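Local coordinates for protein AtxE2 (Asticcacaulis excentricus, PDB 5TXE) that hydrolyses the isopeptide bond of the lasso peptides astexin-2 and astexin-3, recognising their knotted shape and converting them to linear peptides, at residues L141-Q146 and R152-S157; V176-L179 and T183-Y186; S491-R496 and V533-I538. The protein carries 1 engineered substitution. All coordinates share one frame; numbering follows the deposited sequence.

Contact 1 of 3, residues L141-Q146 and R152-S157; sequences LAYLRQ and RVWRAS
R145 lies flat along the indole of W154, the guanidinium and ring planes only 3° apart. Its chain runs extended from CG to NE, which sets CD over the five-membered ring and carries CZ over the six-membered ring, 3.7 Å from that ring's centroid, in a cation-pi contact. Acids beyond the two segments hold the guanidinium: D147 pairs with R145 NE, and D103 with R145 NH1.

The second aromatic contact is CH-pi. Y143 has CG lodged between its backbone N and carbonyl carbon (chi1 56°), a torsion that lays the phenol back across the neighbouring strand. W154 CB then sits over one ring face, 3.6 Å from Y143 CZ, while A156 CB meets the ring at its edge, 3.9 Å from Y143 CE1. Y143 OH also bonds to D103. On the reverse face of the sheet, L144 CD2 touches V153 CG2 at 4.1 Å, and A142 CB faces V153 CG1.

Six backbone hydrogen bonds join L141 with A156, Y143 with W154, and R145 with R152, as expected of an antiparallel hairpin; W154 N to Y143 O is 2.9 Å. These are the two inner strands of a four-stranded antiparallel meander, consistent with a blade of the beta-propeller domain of prolyl oligopeptidases.

One water bridges the strands. It donates to R145 O (2.8 Å) and accepts from W154 NE1 and from R152 NH1 (2.9 Å), the water lying at the guanidinium edge, in its plane; R152 NH1 also bonds D147 O, and R152 NE pairs with E168. Stacking and salt bridges together probably restrict rotation of the R145 guanidinium, and the shared carboxylate of D103 links the arginine to the tyrosine, probably offsetting the positive charge over the indole.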
loop_
_atom_site.group_PDB
_atom_site.type_symbol
_atom_site.label_atom_id
_atom_site.label_comp_id
_atom_site.label_asym_id
_atom_site.label_seq_id
_atom_site.Cartn_x
_atom_site.Cartn_y
_atom_site.Cartn_z
ATOM N N LEU A 141 -16.010 20.277 -10.276
ATOM C CA LEU A 141 -15.638 19.024 -9.759
ATOM C C LEU A 141 -16.522 18.739 -8.574
ATOM O O LEU A 141 -16.893 19.637 -7.849
ATOM C CB LEU A 141 -14.178 19.070 -9.318
ATOM C CG LEU A 141 -13.085 19.361 -10.327
ATOM C CD1 LEU A 141 -11.709 19.306 -9.670
ATOM C CD2 LEU A 141 -13.131 18.324 -11.421
ATOM N N ALA A 142 -16.855 17.467 -8.385
ATOM C CA ALA A 142 -17.428 16.962 -7.133
ATOM C C ALA A 142 -16.516 15.832 -6.613
ATOM O O ALA A 142 -15.969 15.063 -7.405
ATOM C CB ALA A 142 -18.804 16.423 -7.347
ATOM N N TYR A 143 -16.358 15.757 -5.291
ATOM C CA TYR A 143 -15.401 14.833 -4.683
ATOM C C TYR A 143 -15.707 14.768 -3.218
ATOM O O TYR A 143 -16.367 15.665 -2.659
ATOM C CB TYR A 143 -13.964 15.293 -4.906
ATOM C CG TYR A 143 -13.681 16.698 -4.418
ATOM C CD1 TYR A 143 -13.969 17.779 -5.215
ATOM C CD2 TYR A 143 -13.140 16.955 -3.146
ATOM C CE1 TYR A 143 -13.741 19.075 -4.788
ATOM C CE2 TYR A 143 -12.936 18.266 -2.703
ATOM C CZ TYR A 143 -13.247 19.315 -3.535
ATOM O OH TYR A 143 -13.075 20.616 -3.184
ATOM N N LEU A 144 -15.268 13.687 -2.588
ATOM C CA LEU A 144 -15.394 13.524 -1.144
ATOM C C LEU A 144 -14.289 14.264 -0.377
ATOM O O LEU A 144 -13.166 14.371 -0.852
ATOM C CB LEU A 144 -15.296 12.040 -0.775
ATOM C CG LEU A 144 -16.266 11.112 -1.508
ATOM C CD1 LEU A 144 -16.014 9.692 -1.042
ATOM C CD2 LEU A 144 -17.689 11.532 -1.250
ATOM N N ARG A 145 -14.641 14.781 0.787
ATOM C CA ARG A 145 -13.707 15.484 1.646
ATOM C C ARG A 145 -14.232 15.507 3.039
ATOM O O ARG A 145 -15.427 15.729 3.279
ATOM C CB ARG A 145 -13.473 16.902 1.138
ATOM C CG ARG A 145 -12.995 17.859 2.214
ATOM C CD ARG A 145 -12.591 19.236 1.708
ATOM N NE ARG A 145 -12.376 20.128 2.845
ATOM C CZ ARG A 145 -11.832 21.351 2.778
ATOM N NH1 ARG A 145 -11.531 21.933 1.608
ATOM N NH2 ARG A 145 -11.641 22.007 3.916
ATOM N N GLN A 146 -13.334 15.229 3.985
ATOM C CA GLN A 146 -13.690 15.120 5.396
ATOM C C GLN A 146 -13.313 16.382 6.212
ATOM O O GLN A 146 -12.192 16.869 6.105
ATOM C CB GLN A 146 -12.938 13.941 5.991
ATOM C CG GLN A 146 -13.274 13.672 7.448
ATOM C CD GLN A 146 -12.597 12.395 7.981
ATOM O OE1 GLN A 146 -12.703 11.321 7.394
ATOM N NE2 GLN A 146 -11.920 12.514 9.104
ATOM N N ARG A 152 -18.174 14.674 3.480
ATOM C CA ARG A 152 -19.200 15.382 2.704
ATOM C C ARG A 152 -18.799 15.376 1.227
ATOM O O ARG A 152 -17.638 15.105 0.893
ATOM C CB ARG A 152 -19.224 16.826 3.148
ATOM C CG ARG A 152 -19.602 17.018 4.612
ATOM C CD ARG A 152 -19.630 18.514 4.998
ATOM N NE ARG A 152 -19.934 18.654 6.410
ATOM C CZ ARG A 152 -19.086 18.402 7.407
ATOM N NH1 ARG A 152 -17.843 17.991 7.199
ATOM N NH2 ARG A 152 -19.519 18.514 8.627
ATOM N N VAL A 153 -19.730 15.739 0.361
ATOM C CA VAL A 153 -19.390 16.038 -1.032
ATOM C C VAL A 153 -19.141 17.536 -1.159
ATOM O O VAL A 153 -19.966 18.357 -0.720
ATOM C CB VAL A 153 -20.504 15.639 -2.000
ATOM C CG1 VAL A 153 -20.083 16.008 -3.395
ATOM C CG2 VAL A 153 -20.774 14.148 -1.907
ATOM N N TRP A 154 -18.021 17.871 -1.762
ATOM C CA TRP A 154 -17.701 19.214 -2.043
ATOM C C TRP A 154 -17.779 19.417 -3.557
ATOM O O TRP A 154 -17.597 18.490 -4.327
ATOM C CB TRP A 154 -16.286 19.592 -1.544
ATOM C CG TRP A 154 -16.201 19.822 -0.029
ATOM C CD1 TRP A 154 -16.571 18.955 0.927
ATOM C CD2 TRP A 154 -15.719 20.981 0.642
ATOM N NE1 TRP A 154 -16.371 19.502 2.168
ATOM C CE2 TRP A 154 -15.828 20.742 2.020
ATOM C CE3 TRP A 154 -15.192 22.210 0.208
ATOM C CZ2 TRP A 154 -15.418 21.664 2.986
ATOM C CZ3 TRP A 154 -14.819 23.150 1.174
ATOM C CH2 TRP A 154 -14.956 22.873 2.545
ATOM N N ARG A 155 -18.022 20.666 -3.933
ATOM C CA ARG A 155 -18.078 21.118 -5.313
ATOM C C ARG A 155 -17.121 22.244 -5.516
ATOM O O ARG A 155 -17.142 23.193 -4.769
ATOM C CB ARG A 155 -19.481 21.598 -5.595
ATOM C CG ARG A 155 -19.661 22.188 -6.982
ATOM C CD ARG A 155 -21.114 22.546 -7.098
ATOM N NE ARG A 155 -21.390 23.151 -8.378
ATOM C CZ ARG A 155 -21.407 24.457 -8.586
ATOM N NH1 ARG A 155 -21.168 25.296 -7.576
ATOM N NH2 ARG A 155 -21.658 24.923 -9.810
ATOM N N ALA A 156 -16.259 22.142 -6.493
ATOM C CA ALA A 156 -15.251 23.154 -6.738
ATOM C C ALA A 156 -15.358 23.712 -8.177
ATOM O O ALA A 156 -15.563 22.960 -9.116
ATOM C CB ALA A 156 -13.860 22.587 -6.541
ATOM N N SER A 157 -15.118 25.014 -8.344
ATOM C CA SER A 157 -15.000 25.621 -9.674
ATOM C C SER A 157 -13.623 25.371 -10.236
ATOM O O SER A 157 -12.628 25.507 -9.537
ATOM C CB SER A 157 -15.304 27.120 -9.612
ATOM O OG SER A 157 -15.080 27.748 -10.851
HETATM O O HOH W 1 -16.221 17.928 4.749
#

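Contact 2 of 3, residues V176-L179 and T183-Y186; sequences VQWL and TLIY
I185 N donates to Q177 O over 2.9 Å, a nearly linear approach to the carbonyl that L184 CA supplements with a longer CH...O contact. The return bond runs from Q177 N to I185 O, and L179 N closes the ladder on T183 O at 2.9 Å, coming from above the carbonyl plane. On one face, W178 and L184 lie side by side and point the same way: methyl CD2 of L184 rests over the indole face, displaced toward its rim, 3.5 Å from W178 CD2. V176 CG2 meets the same methyl at 4.0 Å. The two strands form a tight antiparallel hairpin at one side of a four-stranded meander, in keeping with a propeller blade. With an alanine in place of W178, a gap would probably open beside L184 CD2 and R133 O would be left without its NE1 donor. On the face of Q177 and I185, Q177 CB touches I185 CG2, and helix 246-253 packs there through L252 and E248. The chain turns a corner at L179, whose CB points toward the partner strand; its CD2 reaches I185 CG2 at 3.8 Å while its CB lies 4.1 Å from T183 CG2.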
loop_
_atom_site.group_PDB
_atom_site.type_symbol
_atom_site.label_atom_id
_atom_site.label_comp_id
_atom_site.label_asym_id
_atom_site.label_seq_id
_atom_site.Cartn_x
_atom_site.Cartn_y
_atom_site.Cartn_z
ATOM N N VAL A 176 -20.087 9.568 -5.130
ATOM C CA VAL A 176 -20.863 10.591 -5.795
ATOM C C VAL A 176 -20.557 10.596 -7.317
ATOM O O VAL A 176 -19.428 10.306 -7.722
ATOM C CB VAL A 176 -20.521 11.964 -5.164
ATOM C CG1 VAL A 176 -19.045 12.315 -5.397
ATOM C CG2 VAL A 176 -21.436 13.048 -5.720
ATOM N N GLN A 177 -21.561 10.894 -8.131
ATOM C CA GLN A 177 -21.394 11.172 -9.569
ATOM C C GLN A 177 -22.386 12.281 -9.976
ATOM O O GLN A 177 -23.431 12.454 -9.339
ATOM C CB GLN A 177 -21.762 9.970 -10.448
ATOM C CG GLN A 177 -20.864 8.783 -10.329
ATOM C CD GLN A 177 -19.558 8.841 -11.140
ATOM O OE1 GLN A 177 -19.354 9.665 -12.090
ATOM N NE2 GLN A 177 -18.643 7.923 -10.760
ATOM N N TRP A 178 -22.068 12.963 -11.079
ATOM C CA TRP A 178 -22.981 13.894 -11.716
ATOM C C TRP A 178 -23.984 13.128 -12.576
ATOM O O TRP A 178 -23.591 12.264 -13.342
ATOM C CB TRP A 178 -22.189 14.830 -12.605
ATOM C CG TRP A 178 -21.193 15.665 -11.884
ATOM C CD1 TRP A 178 -19.860 15.387 -11.650
ATOM C CD2 TRP A 178 -21.429 16.949 -11.323
ATOM N NE1 TRP A 178 -19.275 16.435 -10.990
ATOM C CE2 TRP A 178 -20.219 17.396 -10.768
ATOM C CE3 TRP A 178 -22.554 17.785 -11.263
ATOM C CZ2 TRP A 178 -20.101 18.617 -10.145
ATOM C CZ3 TRP A 178 -22.446 18.990 -10.631
ATOM C CH2 TRP A 178 -21.215 19.405 -10.085
ATOM N N LEU A 179 -25.270 13.409 -12.405
ATOM C CA LEU A 179 -26.290 12.956 -13.349
ATOM C C LEU A 179 -26.465 13.970 -14.520
ATOM O O LEU A 179 -26.702 13.558 -15.643
ATOM C CB LEU A 179 -27.615 12.690 -12.670
ATOM C CG LEU A 179 -27.656 11.558 -11.636
ATOM C CD1 LEU A 179 -29.066 11.363 -11.074
ATOM C CD2 LEU A 179 -27.155 10.274 -12.259
ATOM N N THR A 183 -27.147 18.158 -11.004
ATOM C CA THR A 183 -27.753 17.082 -10.243
ATOM C C THR A 183 -26.703 16.050 -9.868
ATOM O O THR A 183 -25.889 15.671 -10.714
ATOM C CB THR A 183 -28.829 16.428 -11.094
ATOM O OG1 THR A 183 -29.710 17.441 -11.614
ATOM C CG2 THR A 183 -29.582 15.437 -10.303
ATOM N N LEU A 184 -26.709 15.617 -8.600
ATOM C CA LEU A 184 -25.695 14.688 -8.085
ATOM C C LEU A 184 -26.409 13.525 -7.484
ATOM O O LEU A 184 -27.399 13.684 -6.769
ATOM C CB LEU A 184 -24.808 15.334 -6.990
ATOM C CG LEU A 184 -23.860 16.450 -7.386
ATOM C CD1 LEU A 184 -23.319 17.107 -6.129
ATOM C CD2 LEU A 184 -22.711 15.911 -8.209
ATOM N N ILE A 185 -25.856 12.352 -7.721
ATOM C CA ILE A 185 -26.309 11.167 -7.004
ATOM C C ILE A 185 -25.204 10.726 -6.032
ATOM O O ILE A 185 -24.024 10.823 -6.330
ATOM C CB ILE A 185 -26.654 10.022 -7.981
ATOM C CG1 ILE A 185 -27.111 8.821 -7.204
ATOM C CG2 ILE A 185 -25.468 9.658 -8.857
ATOM C CD1 ILE A 185 -27.770 7.765 -8.066
ATOM N N TYR A 186 -25.599 10.271 -4.867
ATOM C CA TYR A 186 -24.646 9.928 -3.838
ATOM C C TYR A 186 -25.152 8.814 -2.973
ATOM O O TYR A 186 -26.353 8.538 -2.929
ATOM C CB TYR A 186 -24.332 11.136 -2.963
ATOM C CG TYR A 186 -25.453 11.603 -2.034
ATOM C CD1 TYR A 186 -26.439 12.507 -2.456
ATOM C CD2 TYR A 186 -25.482 11.218 -0.710
ATOM C CE1 TYR A 186 -27.441 12.993 -1.593
ATOM C CE2 TYR A 186 -26.491 11.704 0.151
ATOM C CZ TYR A 186 -27.463 12.593 -0.308
ATOM O OH TYR A 186 -28.438 13.067 0.562
#

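Contact 3 of 3, residues S491-R496 and V533-I538; sequences SNWRNR and VHFGLI
With CG anti to the backbone N (chi1 -166°), F535 throws its ring out from helix 528-539 toward R496, whose chi1 of -139° brings its CG methylene over that ring; the bends at chi2 and chi3 then carry the guanidinium away. R496 CG stands above one face, offset toward the rim, 3.5 Å from F535 CG, and R496 CB is 4.0 Å from F535 CD1. The contact is CH-pi and not cation-pi, because the bent chain leads the guanidinium past the ring to D528, a salt bridge, and to T532. W493, at the N-cap of helix 494-512, meets the ring obliquely, nearer its rim: its CB lies 3.7 Å from F535 CE1, and the indole and phenyl planes are at 42°. In the alpha/beta-hydrolase fold, helix 528-539 is the one that follows the nucleophile, whose position is filled here by the engineered A527, and the R496 side chain lies about 8 Å from that of A527 and about 7 Å from that of Y438, which stabilises the alkoxide intermediate. W493 is in turn stacked on F585 and bonds F585 O through NE1.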
loop_
_atom_site.group_PDB
_atom_site.type_symbol
_atom_site.label_atom_id
_atom_site.label_comp_id
_atom_site.label_asym_id
_atom_site.label_seq_id
_atom_site.Cartn_x
_atom_site.Cartn_y
_atom_site.Cartn_z
ATOM N N SER A 491 1.616 -23.824 5.563
ATOM C CA SER A 491 1.829 -25.166 6.032
ATOM C C SER A 491 3.291 -25.319 6.346
ATOM O O SER A 491 4.159 -25.179 5.465
ATOM C CB SER A 491 1.441 -26.183 4.964
ATOM O OG SER A 491 1.965 -27.417 5.359
ATOM N N ASN A 492 3.592 -25.569 7.613
ATOM C CA ASN A 492 4.993 -25.724 8.047
ATOM C C ASN A 492 5.854 -24.493 7.766
ATOM O O ASN A 492 7.092 -24.583 7.612
ATOM C CB ASN A 492 5.594 -26.993 7.413
ATOM C CG ASN A 492 4.963 -28.251 7.984
ATOM O OD1 ASN A 492 4.965 -28.452 9.195
ATOM N ND2 ASN A 492 4.331 -29.047 7.122
ATOM N N TRP A 493 5.175 -23.350 7.648
ATOM C CA TRP A 493 5.831 -22.116 7.327
ATOM C C TRP A 493 6.705 -22.206 6.058
ATOM O O TRP A 493 7.727 -21.564 5.952
ATOM C CB TRP A 493 6.684 -21.681 8.516
ATOM C CG TRP A 493 5.853 -21.346 9.768
ATOM C CD1 TRP A 493 5.646 -22.137 10.877
ATOM C CD2 TRP A 493 5.133 -20.136 10.009
ATOM N NE1 TRP A 493 4.876 -21.470 11.790
ATOM C CE2 TRP A 493 4.533 -20.252 11.267
ATOM C CE3 TRP A 493 4.964 -18.963 9.288
ATOM C CZ2 TRP A 493 3.782 -19.244 11.808
ATOM C CZ3 TRP A 493 4.200 -17.956 9.827
ATOM C CH2 TRP A 493 3.633 -18.102 11.075
ATOM N N ARG A 494 6.269 -22.977 5.079
ATOM C CA ARG A 494 7.087 -23.220 3.883
ATOM C C ARG A 494 7.429 -21.917 3.181
ATOM O O ARG A 494 8.577 -21.669 2.907
ATOM C CB ARG A 494 6.395 -24.239 2.922
ATOM C CG ARG A 494 6.556 -25.719 3.357
ATOM C CD ARG A 494 5.639 -26.747 2.616
ATOM N NE ARG A 494 6.027 -26.799 1.193
ATOM C CZ ARG A 494 5.920 -27.854 0.377
ATOM N NH1 ARG A 494 5.431 -29.017 0.788
ATOM N NH2 ARG A 494 6.327 -27.735 -0.877
ATOM N N ASN A 495 6.448 -21.031 2.949
ATOM C CA ASN A 495 6.780 -19.793 2.276
ATOM C C ASN A 495 7.631 -18.837 3.121
ATOM O O ASN A 495 8.444 -18.098 2.580
ATOM C CB ASN A 495 5.543 -19.062 1.741
ATOM C CG ASN A 495 5.923 -17.986 0.710
ATOM O OD1 ASN A 495 6.759 -18.225 -0.165
ATOM N ND2 ASN A 495 5.341 -16.816 0.830
ATOM N N ARG A 496 7.470 -18.856 4.435
ATOM C CA ARG A 496 8.268 -18.000 5.227
ATOM C C ARG A 496 9.689 -18.396 5.124
ATOM O O ARG A 496 10.585 -17.527 5.130
ATOM C CB ARG A 496 7.863 -18.090 6.697
ATOM C CG ARG A 496 7.853 -16.767 7.382
ATOM C CD ARG A 496 6.569 -16.146 6.895
ATOM N NE ARG A 496 6.722 -14.823 6.506
ATOM C CZ ARG A 496 5.740 -14.083 6.034
ATOM N NH1 ARG A 496 4.527 -14.566 5.904
ATOM N NH2 ARG A 496 5.987 -12.832 5.734
ATOM N N VAL A 533 10.251 -10.613 10.063
ATOM C CA VAL A 533 11.179 -10.275 11.110
ATOM C C VAL A 533 11.109 -11.244 12.251
ATOM O O VAL A 533 12.139 -11.634 12.786
ATOM C CB VAL A 533 10.913 -8.916 11.698
ATOM C CG1 VAL A 533 11.820 -8.658 12.886
ATOM C CG2 VAL A 533 11.148 -7.845 10.633
ATOM N N HIS A 534 9.908 -11.633 12.640
ATOM C CA HIS A 534 9.752 -12.470 13.844
ATOM C C HIS A 534 10.335 -13.835 13.531
ATOM O O HIS A 534 11.107 -14.384 14.301
ATOM C CB HIS A 534 8.280 -12.586 14.323
ATOM C CG HIS A 534 7.600 -11.264 14.516
ATOM N ND1 HIS A 534 6.260 -11.064 14.242
ATOM C CD2 HIS A 534 8.099 -10.056 14.868
ATOM C CE1 HIS A 534 5.968 -9.801 14.467
ATOM N NE2 HIS A 534 7.068 -9.169 14.835
ATOM N N PHE A 535 9.932 -14.347 12.391
ATOM C CA PHE A 535 10.465 -15.637 11.868
ATOM C C PHE A 535 11.971 -15.610 11.731
ATOM O O PHE A 535 12.662 -16.550 12.088
ATOM C CB PHE A 535 9.834 -15.953 10.491
ATOM C CG PHE A 535 10.046 -17.364 10.032
ATOM C CD1 PHE A 535 9.219 -18.371 10.482
ATOM C CD2 PHE A 535 11.134 -17.692 9.237
ATOM C CE1 PHE A 535 9.410 -19.678 10.079
ATOM C CE2 PHE A 535 11.330 -18.992 8.789
ATOM C CZ PHE A 535 10.464 -19.988 9.222
ATOM N N GLY A 536 12.482 -14.515 11.223
ATOM C CA GLY A 536 13.904 -14.388 10.955
ATOM C C GLY A 536 14.751 -14.379 12.184
ATOM O O GLY A 536 15.897 -14.912 12.171
ATOM N N LEU A 537 14.254 -13.764 13.252
ATOM C CA LEU A 537 15.087 -13.612 14.459
ATOM C C LEU A 537 15.122 -14.930 15.214
ATOM O O LEU A 537 15.985 -15.176 15.999
ATOM C CB LEU A 537 14.560 -12.522 15.368
ATOM C CG LEU A 537 14.576 -11.124 14.813
ATOM C CD1 LEU A 537 14.185 -10.120 15.883
ATOM C CD2 LEU A 537 15.915 -10.752 14.250
ATOM N N ILE A 538 14.144 -15.771 14.983
ATOM C CA ILE A 538 14.094 -17.046 15.671
ATOM C C ILE A 538 14.795 -18.131 14.884
ATOM O O ILE A 538 15.390 -19.003 15.470
ATOM C CB ILE A 538 12.641 -17.461 15.927
ATOM C CG1 ILE A 538 12.074 -16.586 17.064
ATOM C CG2 ILE A 538 12.497 -18.941 16.291
ATOM C CD1 ILE A 538 10.580 -16.563 17.033
#

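From the N terminus, contact 1 comes first, closing the short turn between strands 140-147 and 150-157. Contact 2 follows, closing the turn of residues 180-182 between segments 176-179 and 183-186. The two are successive hairpins of neighbouring four-stranded sheets, and they touch: A142 CB lies 3.7 Å from W178 NE1, and V153 CG2 packs on V176 CB. Far along the chain, contact 3 closes a 36-residue loop that holds most of helix 494-512, strand 521-525 and the nucleophile position, tying two helices of the hydrolase domain. All three are in series; none nests or crosses. Contact 3 lies across the molecule, its centre about 46 Å from that of contact 1.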